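Local coordinates for thioesterase domain protein YiiD (Shewanella oneidensis, PDB 1T82), which is of unproven function but has a hot-dog fold and is probably a thioesterase, possibly with acyltransferase activity, at residues B[19-22]-B[23-27]. Sequence-based numbering, arbitrary orientation.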
ATOM      1  N   ARG B  19      15.109  -2.869 -10.811  1.00 11.14           N
ATOM      2  CA  ARG B  19      14.256  -1.808 -11.341  1.00 12.39           C
ATOM      3  C   ARG B  19      13.468  -2.301 -12.565  1.00 11.38           C
ATOM      4  O   ARG B  19      12.268  -2.060 -12.682  1.00 10.20           O
ATOM      5  CB  ARG B  19      15.127  -0.600 -11.704  1.00 13.47           C
ATOM      6  CG  ARG B  19      14.388   0.713 -11.895  1.00 20.12           C
ATOM      7  CD  ARG B  19      13.898   0.885 -13.313  1.00 23.82           C
ATOM      8  NE  ARG B  19      14.939   0.609 -14.302  1.00 27.20           N
ATOM      9  CZ  ARG B  19      16.125   1.209 -14.350  1.00 25.64           C
ATOM     10  NH1 ARG B  19      16.994   0.876 -15.296  1.00 27.30           N
ATOM     11  NH2 ARG B  19      16.447   2.134 -13.457  1.00 28.62           N
ATOM     12  N   GLN B  20      14.155  -3.000 -13.464  1.00 11.23           N
ATOM     13  CA  GLN B  20      13.539  -3.532 -14.675  1.00 12.32           C
ATOM     14  C   GLN B  20      12.481  -4.579 -14.338  1.00 11.53           C
ATOM     15  O   GLN B  20      11.436  -4.655 -14.990  1.00 12.33           O
ATOM     16  CB  GLN B  20      14.615  -4.147 -15.573  1.00 16.03           C
ATOM     17  CG  GLN B  20      14.095  -4.771 -16.855  1.00 22.02           C
ATOM     18  CD  GLN B  20      13.214  -3.828 -17.645  1.00 25.89           C
ATOM     19  OE1 GLN B  20      13.595  -2.692 -17.928  1.00 29.30           O
ATOM     20  NE2 GLN B  20      12.028  -4.299 -18.013  1.00 28.96           N
ATOM     21  N   THR B  21      12.758  -5.382 -13.317  1.00 11.48           N
ATOM     22  CA  THR B  21      11.824  -6.416 -12.885  1.00 11.63           C
ATOM     23  C   THR B  21      10.542  -5.752 -12.398  1.00 10.70           C
ATOM     24  O   THR B  21       9.445  -6.204 -12.717  1.00 10.63           O
ATOM     25  CB  THR B  21      12.419  -7.262 -11.743  1.00 12.07           C
ATOM     26  OG1 THR B  21      13.599  -7.933 -12.210  1.00 13.48           O
ATOM     27  CG2 THR B  21      11.409  -8.294 -11.256  1.00 13.80           C
ATOM     28  N   TRP B  22      10.683  -4.678 -11.628  1.00 10.48           N
ATOM     29  CA  TRP B  22       9.514  -3.975 -11.117  1.00 10.03           C
ATOM     30  C   TRP B  22       8.655  -3.377 -12.222  1.00 10.48           C
ATOM     31  O   TRP B  22       7.471  -3.684 -12.337  1.00 10.52           O
ATOM     32  CB  TRP B  22       9.912  -2.838 -10.168  1.00  8.47           C
ATOM     33  CG  TRP B  22      10.388  -3.260  -8.822  1.00  7.15           C
ATOM     34  CD1 TRP B  22      10.115  -4.430  -8.179  1.00  7.86           C
ATOM     35  CD2 TRP B  22      11.155  -2.468  -7.911  1.00  8.69           C
ATOM     36  NE1 TRP B  22      10.664  -4.416  -6.915  1.00  8.14           N
ATOM     37  CE2 TRP B  22      11.309  -3.223  -6.726  1.00  9.55           C
ATOM     38  CE3 TRP B  22      11.726  -1.191  -7.980  1.00 11.04           C
ATOM     39  CZ2 TRP B  22      12.011  -2.742  -5.617  1.00 10.57           C
ATOM     40  CZ3 TRP B  22      12.425  -0.711  -6.876  1.00 11.08           C
ATOM     41  CH2 TRP B  22      12.560  -1.488  -5.710  1.00 10.95           C
ATOM     42  N   HIS B  23       9.249  -2.515 -13.037  1.00 10.95           N
ATOM     43  CA  HIS B  23       8.493  -1.850 -14.091  1.00 11.74           C
ATOM     44  C   HIS B  23       7.930  -2.778 -15.159  1.00 11.94           C
ATOM     45  O   HIS B  23       6.911  -2.466 -15.769  1.00 13.67           O
ATOM     46  CB  HIS B  23       9.349  -0.765 -14.749  1.00 12.35           C
ATOM     47  CG  HIS B  23       9.774   0.317 -13.804  1.00 13.07           C
ATOM     48  ND1 HIS B  23      10.540   1.393 -14.198  1.00 12.75           N
ATOM     49  CD2 HIS B  23       9.558   0.478 -12.477  1.00 13.66           C
ATOM     50  CE1 HIS B  23      10.778   2.169 -13.156  1.00 13.76           C
ATOM     51  NE2 HIS B  23      10.193   1.636 -12.098  1.00 11.71           N
ATOM     52  N   SER B  24       8.579  -3.916 -15.383  1.00 12.48           N
ATOM     53  CA  SER B  24       8.106  -4.851 -16.398  1.00 13.12           C
ATOM     54  C   SER B  24       7.044  -5.819 -15.890  1.00 14.01           C
ATOM     55  O   SER B  24       6.292  -6.391 -16.681  1.00 15.50           O
ATOM     56  CB  SER B  24       9.276  -5.653 -16.977  1.00 12.25           C
ATOM     57  OG  SER B  24       9.816  -6.549 -16.019  1.00 16.42           O
ATOM     58  N   THR B  25       6.969  -6.014 -14.581  1.00 10.65           N
ATOM     59  CA  THR B  25       5.986  -6.951 -14.051  1.00 11.67           C
ATOM     60  C   THR B  25       4.877  -6.298 -13.241  1.00 10.34           C
ATOM     61  O   THR B  25       3.794  -6.865 -13.087  1.00 10.37           O
ATOM     62  CB  THR B  25       6.658  -8.012 -13.163  1.00 11.55           C
ATOM     63  OG1 THR B  25       7.162  -7.394 -11.971  1.00 10.97           O
ATOM     64  CG2 THR B  25       7.809  -8.674 -13.908  1.00 15.17           C
ATOM     65  N   ILE B  26       5.146  -5.100 -12.736  1.00  8.97           N
ATOM     66  CA  ILE B  26       4.180  -4.382 -11.908  1.00  7.25           C
ATOM     67  C   ILE B  26       3.923  -2.985 -12.467  1.00  7.55           C
ATOM     68  O   ILE B  26       4.621  -2.034 -12.121  1.00  5.88           O
ATOM     69  CB  ILE B  26       4.717  -4.267 -10.468  1.00  7.62           C
ATOM     70  CG1 ILE B  26       5.043  -5.664  -9.926  1.00 10.42           C
ATOM     71  CG2 ILE B  26       3.702  -3.561  -9.585  1.00  7.45           C
ATOM     72  CD1 ILE B  26       5.801  -5.657  -8.610  1.00 11.11           C
ATOM     73  N   PRO B  27       2.905  -2.842 -13.331  1.00  7.58           N
ATOM     74  CA  PRO B  27       2.567  -1.549 -13.937  1.00  8.22           C
ATOM     75  C   PRO B  27       2.466  -0.379 -12.955  1.00  6.94           C
ATOM     76  O   PRO B  27       2.855   0.743 -13.283  1.00  8.46           O
ATOM     77  CB  PRO B  27       1.250  -1.840 -14.654  1.00  6.42           C
ATOM     78  CG  PRO B  27       1.408  -3.290 -15.050  1.00  8.49           C
ATOM     79  CD  PRO B  27       1.972  -3.892 -13.780  1.00  8.91           C
TER
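The carbonyls of R19, Q20, T21 and W22 accept hydrogen bonds from H23, S24, T25 and I26 in the last turns of helix 12-25, which packs beside the long helix 62-84 in this hot-dog fold. Among the i+4 backbone bonds, H23 N donates to R19 O at 3.1 Å and an almost straight 176°, while the bond from S24 N to Q20 O is more bent. T25 N gives T21 O only a weak bond, whereas I26 N reaches W22 O at 2.8 Å. W22 O also takes T25 N, which sits above its carbonyl plane at 3.3 Å, an added i+3 bond in the last turn, just before I26 leaves helical angles.

Two hydroxyls reinforce this end by folding back on the carbonyls one turn earlier. S24 OG lies 2.7 Å from Q20 O, on the opposite face of the carbonyl plane from S24 N. T25 OG1, held between its backbone N and carbonyl carbon (chi1 68°), donates to T21 O at 2.7 Å.

W22 is buried: its ring meets that of W74 and its side chain touches L71, both of helix 62-84; I26 also reaches L71, and F61 of the second subunit. On another side the imidazole of H23 is anchored by NE2 to I34 O. The bent chain of R19, CG anti to the backbone N (chi1 -163°), brings CD over one face of that ring, with R19 CD 3.4 Å from H23 CE1 and the guanidinium plane turned 37° from the ring.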